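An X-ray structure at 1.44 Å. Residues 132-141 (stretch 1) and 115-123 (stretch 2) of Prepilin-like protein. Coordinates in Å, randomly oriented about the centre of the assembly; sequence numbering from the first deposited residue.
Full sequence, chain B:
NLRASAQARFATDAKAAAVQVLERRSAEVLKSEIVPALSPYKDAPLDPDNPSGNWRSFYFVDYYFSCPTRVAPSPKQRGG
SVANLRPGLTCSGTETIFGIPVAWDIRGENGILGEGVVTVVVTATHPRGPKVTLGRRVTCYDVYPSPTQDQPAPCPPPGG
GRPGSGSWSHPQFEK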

# COMPACT_ATOMS: atom_id res chain seq x y z
N VAL B 132 7.28 1.22 -9.90
CA VAL B 132 7.18 1.31 -8.44
C VAL B 132 5.72 1.58 -8.05
O VAL B 132 5.08 2.52 -8.59
CB VAL B 132 8.08 2.40 -7.85
CG1 VAL B 132 7.86 2.55 -6.35
CG2 VAL B 132 9.55 2.13 -8.14
N THR B 133 5.19 0.70 -7.20
CA THR B 133 3.79 0.83 -6.71
C THR B 133 3.80 1.07 -5.21
O THR B 133 4.32 0.22 -4.44
CB THR B 133 2.96 -0.42 -6.99
OG1 THR B 133 2.82 -0.56 -8.41
CG2 THR B 133 1.58 -0.38 -6.36
N LEU B 134 3.20 2.19 -4.79
CA LEU B 134 3.11 2.60 -3.41
C LEU B 134 1.65 2.87 -3.04
O LEU B 134 0.87 3.30 -3.85
CB LEU B 134 3.91 3.87 -3.16
CG LEU B 134 5.38 3.82 -3.54
CD1 LEU B 134 6.00 5.19 -3.37
CD2 LEU B 134 6.14 2.79 -2.73
N GLY B 135 1.35 2.65 -1.78
CA GLY B 135 0.04 2.90 -1.22
C GLY B 135 0.12 3.62 0.11
O GLY B 135 1.09 3.52 0.85
N ARG B 136 -0.95 4.35 0.41
CA ARG B 136 -1.15 4.88 1.72
C ARG B 136 -2.60 4.60 2.12
O ARG B 136 -3.51 4.77 1.32
CB ARG B 136 -0.83 6.38 1.79
CG ARG B 136 -1.05 6.97 3.17
CD ARG B 136 -0.45 8.36 3.39
NE ARG B 136 -0.76 8.84 4.73
CZ ARG B 136 -0.64 10.08 5.12
NH1 ARG B 136 -0.11 10.96 4.27
NH2 ARG B 136 -1.13 10.44 6.32
N ARG B 137 -2.76 4.19 3.37
CA ARG B 137 -4.08 3.91 3.98
C ARG B 137 -4.39 5.03 4.97
O ARG B 137 -3.66 5.20 5.93
CB ARG B 137 -4.05 2.58 4.71
CG ARG B 137 -5.38 2.15 5.30
CD ARG B 137 -5.31 0.77 5.91
NE ARG B 137 -6.61 0.25 6.39
CZ ARG B 137 -7.05 0.35 7.63
NH1 ARG B 137 -6.32 0.97 8.54
NH2 ARG B 137 -8.20 -0.23 7.95
N VAL B 138 -5.49 5.73 4.72
CA VAL B 138 -5.91 6.86 5.52
C VAL B 138 -7.25 6.51 6.16
O VAL B 138 -8.16 6.10 5.44
CB VAL B 138 -6.02 8.14 4.66
CG1 VAL B 138 -6.37 9.32 5.52
CG2 VAL B 138 -4.73 8.45 3.88
N THR B 139 -7.40 6.75 7.45
CA THR B 139 -8.67 6.55 8.10
C THR B 139 -9.23 7.89 8.55
O THR B 139 -8.56 8.92 8.62
CB THR B 139 -8.63 5.58 9.28
OG1 THR B 139 -8.10 6.26 10.42
CG2 THR B 139 -7.81 4.35 8.99
N CYS B 140 -10.52 7.85 8.87
CA CYS B 140 -11.22 9.01 9.33
C CYS B 140 -10.62 9.54 10.62
O CYS B 140 -10.79 10.69 10.93
CB CYS B 140 -12.72 8.74 9.45
SG CYS B 140 -13.10 7.32 10.50
N TYR B 141 -9.91 8.70 11.37
CA TYR B 141 -9.29 9.07 12.59
C TYR B 141 -8.03 9.91 12.37
O TYR B 141 -7.48 10.47 13.34
CB TYR B 141 -8.97 7.85 13.44
CG TYR B 141 -10.21 7.11 13.90
CD1 TYR B 141 -10.96 7.63 14.92
CD2 TYR B 141 -10.69 5.99 13.24
CE1 TYR B 141 -12.11 7.01 15.36
CE2 TYR B 141 -11.85 5.36 13.65
CZ TYR B 141 -12.57 5.88 14.72
OH TYR B 141 -13.72 5.27 15.15
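Stretch 2, residues 115-123: EGVVTVVVT

The most unusual feature of this pairing is a glycine just before the strand of stretch 2: Gly 116, at phi/psi 66/30, sits directly against the sulfur of Cys 140. An ideal CB on Gly 116 would lie 2.8 Å from Cys 140 SG, a clash, and the positive phi by itself favours glycine, so two independent constraints agree on the residue found there. The backbone still pairs at this point, with Cys 140 N donating to Gly 116 O at 2.9 Å, though its N-H...O angle of 145° is the most bent of the backbone hydrogen bonds between the stretches.

From there stretch 2 runs as an extended strand, residues 117-123, antiparallel to strand 132-139 of stretch 1. The N-to-C directions make an angle of 158°, and the axes approach to 4.7 Å. The register is unbroken: each step forward in stretch 2 is a step back in stretch 1, from Val 117 opposite Thr 139 to Thr 123 opposite Thr 133.

Three hydrogen-bonded pairs carry the ladder, each closed by two bonds. Val 118 N reaches Val 138 O at 2.8 Å, and Val 138 N returns to Val 118 O at 2.8 Å. Val 120 N to Arg 136 O is 2.9 Å and Arg 136 N to Val 120 O is 2.8 Å; Val 122 N to Leu 134 O is 2.9 Å and Leu 134 N to Val 122 O is 3.0 Å. At the non-hydrogen-bonded pairs the alpha carbons draw closer, 4.2 Å from Thr 133 CA to Thr 123 CA against 5.4 Å from Leu 134 CA to Val 122 CA. CA-H...O contacts supplement the ladder, as from Gly 135 CA to Val 120 O at 3.1 Å.

The two faces follow different rules. Val 118, Val 120 and Val 122 share theirs with Val 138, Arg 136 and Leu 134. All but Arg 136 are buried, and the end of that arginine leads away from stretch 2. Leu 134 CB meets Val 122 CG2 at 4.0 Å in an apolar contact.

The other face is more mixed. Thr 123 OG1 and Thr 133 OG1 hydrogen-bond at 2.8 Å, a side-chain link across a non-hydrogen-bonded pair, with both threonines in the m rotamer. Val 121 faces Gly 135, where there would be room for a CB. Arg 137, opposite Thr 119, extends diagonally so that its NH2 comes 3.6 Å from Val 117 CG2, bringing the guanidinium up obliquely beside a buried valine.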

# COMPACT_ATOMS: atom_id res chain seq x y z
N GLU B 115 -15.18 0.69 6.45
CA GLU B 115 -15.83 1.83 7.00
C GLU B 115 -14.81 2.88 7.45
O GLU B 115 -13.94 2.59 8.32
CB GLU B 115 -16.59 1.35 8.22
CG GLU B 115 -17.85 2.06 8.50
CD GLU B 115 -18.67 1.35 9.57
OE1 GLU B 115 -18.32 1.47 10.74
OE2 GLU B 115 -19.62 0.65 9.23
N GLY B 116 -14.93 4.10 6.90
CA GLY B 116 -14.05 5.21 7.26
C GLY B 116 -12.59 5.04 6.86
O GLY B 116 -11.68 5.60 7.52
N VAL B 117 -12.36 4.29 5.78
CA VAL B 117 -11.03 4.08 5.24
C VAL B 117 -10.99 4.55 3.78
O VAL B 117 -11.84 4.16 2.93
CB VAL B 117 -10.60 2.61 5.36
CG1 VAL B 117 -9.21 2.40 4.76
CG2 VAL B 117 -10.70 2.11 6.78
N VAL B 118 -9.93 5.32 3.46
CA VAL B 118 -9.62 5.67 2.10
C VAL B 118 -8.22 5.18 1.77
O VAL B 118 -7.33 5.35 2.58
CB VAL B 118 -9.73 7.19 1.87
CG1 VAL B 118 -9.09 7.60 0.56
CG2 VAL B 118 -11.18 7.66 1.97
N THR B 119 -8.05 4.54 0.61
CA THR B 119 -6.74 4.18 0.10
C THR B 119 -6.34 5.10 -1.06
O THR B 119 -7.17 5.55 -1.90
CB THR B 119 -6.66 2.71 -0.30
OG1 THR B 119 -7.60 2.52 -1.35
CG2 THR B 119 -6.98 1.77 0.85
N VAL B 120 -5.02 5.35 -1.11
CA VAL B 120 -4.39 6.08 -2.17
C VAL B 120 -3.27 5.18 -2.71
O VAL B 120 -2.41 4.72 -1.95
CB VAL B 120 -3.84 7.45 -1.73
CG1 VAL B 120 -3.29 8.25 -2.91
CG2 VAL B 120 -4.86 8.23 -0.91
N VAL B 121 -3.36 4.84 -3.99
CA VAL B 121 -2.42 3.92 -4.62
C VAL B 121 -1.87 4.55 -5.88
O VAL B 121 -2.63 5.04 -6.69
CB VAL B 121 -3.09 2.56 -4.88
CG1 VAL B 121 -2.13 1.57 -5.50
CG2 VAL B 121 -3.64 2.03 -3.59
N VAL B 122 -0.54 4.42 -6.06
CA VAL B 122 0.12 4.96 -7.22
C VAL B 122 1.05 3.92 -7.83
O VAL B 122 1.64 3.12 -7.12
CB VAL B 122 0.89 6.25 -6.89
CG1 VAL B 122 -0.04 7.28 -6.25
CG2 VAL B 122 2.10 5.98 -6.03
N THR B 123 1.19 4.01 -9.14
CA THR B 123 2.17 3.19 -9.85
C THR B 123 2.93 4.06 -10.85
O THR B 123 2.31 4.59 -11.81
CB THR B 123 1.52 2.01 -10.56
OG1 THR B 123 0.89 1.10 -9.65
CG2 THR B 123 2.53 1.20 -11.37